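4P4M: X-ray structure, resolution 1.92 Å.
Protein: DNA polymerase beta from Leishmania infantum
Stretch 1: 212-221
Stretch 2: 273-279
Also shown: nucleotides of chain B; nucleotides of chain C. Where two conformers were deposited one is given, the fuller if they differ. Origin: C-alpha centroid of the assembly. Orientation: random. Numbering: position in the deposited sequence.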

# COMPACT_ATOMS: atom_id res chain seq x y z
N GLU A 212 -14.68 18.27 -5.01
CA GLU A 212 -14.96 16.84 -5.19
C GLU A 212 -13.81 16.05 -4.57
O GLU A 212 -12.75 16.62 -4.30
CB GLU A 212 -15.05 16.51 -6.68
CG GLU A 212 -16.26 17.13 -7.41
CD GLU A 212 -17.59 16.49 -7.01
OE1 GLU A 212 -17.62 15.27 -6.76
OE2 GLU A 212 -18.60 17.21 -6.94
N PRO A 213 -14.01 14.73 -4.34
CA PRO A 213 -12.91 13.89 -3.84
C PRO A 213 -11.70 14.01 -4.75
O PRO A 213 -11.87 13.99 -5.98
CB PRO A 213 -13.49 12.47 -3.91
CG PRO A 213 -14.98 12.66 -3.74
CD PRO A 213 -15.27 13.98 -4.47
N VAL A 214 -10.50 14.11 -4.18
CA VAL A 214 -9.30 14.25 -5.01
C VAL A 214 -9.12 13.08 -5.98
O VAL A 214 -8.59 13.24 -7.09
CB VAL A 214 -8.01 14.49 -4.16
CG1 VAL A 214 -7.68 13.27 -3.31
CG2 VAL A 214 -6.81 14.85 -5.07
N ALA A 215 -9.60 11.91 -5.58
CA ALA A 215 -9.50 10.73 -6.43
C ALA A 215 -10.27 10.92 -7.74
O ALA A 215 -9.91 10.33 -8.75
CB ALA A 215 -9.97 9.47 -5.70
N ALA A 216 -11.30 11.76 -7.71
CA ALA A 216 -12.14 11.96 -8.91
C ALA A 216 -11.46 12.80 -9.99
O ALA A 216 -11.94 12.87 -11.12
CB ALA A 216 -13.50 12.56 -8.52
N THR A 217 -10.35 13.45 -9.65
CA THR A 217 -9.59 14.26 -10.61
C THR A 217 -8.73 13.42 -11.57
O THR A 217 -8.17 13.95 -12.54
CB THR A 217 -8.66 15.27 -9.89
OG1 THR A 217 -7.60 14.57 -9.21
CG2 THR A 217 -9.43 16.13 -8.90
N GLY A 218 -8.60 12.12 -11.30
CA GLY A 218 -7.75 11.24 -12.09
C GLY A 218 -6.26 11.44 -11.83
O GLY A 218 -5.41 10.97 -12.60
N VAL A 219 -5.92 12.13 -10.75
CA VAL A 219 -4.51 12.47 -10.50
C VAL A 219 -3.59 11.26 -10.30
O VAL A 219 -2.44 11.27 -10.75
CB VAL A 219 -4.34 13.51 -9.34
CG1 VAL A 219 -4.78 12.93 -8.01
CG2 VAL A 219 -2.89 13.98 -9.26
N LEU A 220 -4.06 10.21 -9.63
CA LEU A 220 -3.19 9.05 -9.43
C LEU A 220 -2.78 8.47 -10.79
O LEU A 220 -1.62 8.12 -11.03
CB LEU A 220 -3.86 7.98 -8.56
CG LEU A 220 -3.00 6.73 -8.29
CD1 LEU A 220 -1.66 7.13 -7.65
CD2 LEU A 220 -3.74 5.73 -7.42
N GLY A 221 -3.76 8.38 -11.69
CA GLY A 221 -3.53 7.85 -13.02
C GLY A 221 -2.57 8.72 -13.83
O GLY A 221 -1.76 8.20 -14.59
P DA B 5 1.03 -6.81 -1.20
OP1 DA B 5 2.07 -6.25 -2.09
OP2 DA B 5 1.44 -7.63 -0.04
O5' DA B 5 0.12 -5.59 -0.73
C5' DA B 5 0.59 -4.61 0.13
C4' DA B 5 -0.46 -3.53 0.26
O4' DA B 5 -1.73 -4.12 0.65
C3' DA B 5 -0.12 -2.54 1.37
O3' DA B 5 -0.82 -1.30 1.14
C2' DA B 5 -0.64 -3.32 2.58
C1' DA B 5 -1.97 -3.81 2.02
N9 DA B 5 -2.61 -4.95 2.68
C8 DA B 5 -2.32 -6.29 2.57
N7 DA B 5 -3.12 -7.07 3.27
C5 DA B 5 -4.00 -6.20 3.89
C6 DA B 5 -5.09 -6.38 4.77
N6 DA B 5 -5.50 -7.58 5.21
N1 DA B 5 -5.75 -5.28 5.19
C2 DA B 5 -5.34 -4.09 4.75
N3 DA B 5 -4.34 -3.79 3.93
C4 DA B 5 -3.70 -4.89 3.53
P DC C 4 -11.40 1.52 0.77
OP1 DC C 4 -11.43 2.97 0.52
OP2 DC C 4 -12.67 0.75 0.81
O5' DC C 4 -10.47 0.82 -0.32
C5' DC C 4 -9.11 1.24 -0.49
C4' DC C 4 -8.51 0.63 -1.74
O4' DC C 4 -8.22 -0.78 -1.47
C3' DC C 4 -9.38 0.68 -2.99
O3' DC C 4 -8.49 0.98 -4.07
C2' DC C 4 -9.99 -0.73 -3.06
C1' DC C 4 -8.93 -1.61 -2.37
N1 DC C 4 -9.48 -2.75 -1.55
C2 DC C 4 -8.90 -4.01 -1.69
O2 DC C 4 -7.95 -4.13 -2.48
N3 DC C 4 -9.38 -5.05 -0.96
C4 DC C 4 -10.40 -4.86 -0.12
N4 DC C 4 -10.83 -5.93 0.57
C5 DC C 4 -11.02 -3.58 0.03
C6 DC C 4 -10.53 -2.55 -0.69
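Stretch 2, residues 273-279: DIRLIET

Stretch 2 enters as an extended β-strand continuing from earlier in the chain, with phi from -93° to -120° and psi from 125° to 130° between Asp273 and Leu276. Stretch 1 is compact by contrast: a 3-10 segment spans Val214 to Thr217, Gly218 occupies the N-cap position with a positive phi of 74°, and a helix begins at Val219. The two segments run in opposite senses, since the start of stretch 1 lies beside the end of stretch 2: the CA atoms of Val214 and Glu278 are 6.7 Å apart, as are those of Leu220 and Leu276.

The alternation of the strand sends the CA-to-CB bonds of Ile274 and Leu276 toward stretch 1 and those of Arg275 and Ile277 away from it. Leu276 (chi1 t, chi2 p) is the most extensively covered residue of the contact. Leu276 CD2 lies 3.6 Å from Ala215 CA and 3.7 Å from Val219 CG1, while Leu276 CG is 4.0 Å from Val214 CG1, so one leucine bridges the start of the 3-10 segment and the first residues of the helix. Further back along the strand, Ile274 CG2 packs against Leu220 CD1 at 3.7 Å.

At the other end the contact becomes polar. The side chain of Glu278 leaves its backbone sideways, but its carboxylate reaches the start of the 3-10 segment, where Val214 N donates a hydrogen bond to Glu278 OE2 (2.7 Å, 160° at the hydrogen). Two waters extend this link: the O atom of one donates to both Glu212 O (2.9 Å) and Glu278 OE1 (2.8 Å), that of the other accepts from Ala215 N (3.0 Å) and donates to Glu278 OE2 (2.7 Å). Arg275, whose CA-to-CB bond points away from stretch 1, approaches the DNA, with Arg275 NH2 3.6 Å from C5' of DC4 in chain C.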

# COMPACT_ATOMS: atom_id res chain seq x y z
N ASP A 273 3.93 0.45 -4.08
CA ASP A 273 2.51 0.67 -3.78
C ASP A 273 2.28 2.17 -3.55
O ASP A 273 2.99 2.77 -2.74
CB ASP A 273 2.09 -0.10 -2.51
CG ASP A 273 2.08 -1.61 -2.70
OD1 ASP A 273 2.23 -2.11 -3.84
OD2 ASP A 273 1.89 -2.32 -1.69
N ILE A 274 1.32 2.77 -4.25
CA ILE A 274 1.02 4.20 -4.04
C ILE A 274 -0.44 4.36 -3.61
O ILE A 274 -1.33 3.82 -4.26
CB ILE A 274 1.27 5.03 -5.34
CG1 ILE A 274 2.68 4.75 -5.90
CG2 ILE A 274 1.02 6.54 -5.10
CD1 ILE A 274 2.92 5.28 -7.33
N ARG A 275 -0.69 5.06 -2.49
CA ARG A 275 -2.07 5.32 -2.05
C ARG A 275 -2.33 6.82 -2.08
O ARG A 275 -1.55 7.62 -1.55
CB ARG A 275 -2.35 4.76 -0.64
CG ARG A 275 -2.59 3.23 -0.52
CD ARG A 275 -3.99 2.76 -0.98
NE ARG A 275 -5.10 3.45 -0.30
CZ ARG A 275 -5.89 2.88 0.61
NH1 ARG A 275 -5.70 1.61 0.93
NH2 ARG A 275 -6.87 3.57 1.19
N LEU A 276 -3.44 7.21 -2.71
CA LEU A 276 -3.85 8.61 -2.79
C LEU A 276 -4.80 8.92 -1.62
O LEU A 276 -5.81 8.24 -1.45
CB LEU A 276 -4.57 8.88 -4.13
CG LEU A 276 -5.17 10.28 -4.34
CD1 LEU A 276 -4.11 11.41 -4.31
CD2 LEU A 276 -5.98 10.35 -5.67
N ILE A 277 -4.47 9.93 -0.82
CA ILE A 277 -5.15 10.18 0.47
C ILE A 277 -5.53 11.66 0.60
O ILE A 277 -4.74 12.53 0.24
CB ILE A 277 -4.21 9.81 1.66
CG1 ILE A 277 -3.86 8.31 1.66
CG2 ILE A 277 -4.82 10.24 3.03
CD1 ILE A 277 -5.07 7.37 1.89
N GLU A 278 -6.74 11.94 1.09
CA GLU A 278 -7.20 13.32 1.30
C GLU A 278 -6.37 14.01 2.39
O GLU A 278 -5.97 13.39 3.37
CB GLU A 278 -8.69 13.37 1.70
CG GLU A 278 -9.69 12.87 0.63
CD GLU A 278 -10.01 13.90 -0.46
OE1 GLU A 278 -9.72 15.11 -0.29
OE2 GLU A 278 -10.57 13.49 -1.51
N THR A 279 -6.16 15.32 2.24
CA THR A 279 -5.34 16.07 3.20
C THR A 279 -5.69 15.84 4.68
O THR A 279 -4.80 15.54 5.50
CB THR A 279 -5.36 17.59 2.89
OG1 THR A 279 -4.93 17.80 1.54
CG2 THR A 279 -4.42 18.35 3.85
O HOH W 1 -10.65 16.89 -2.28
O HOH W 2 -10.21 11.12 -2.76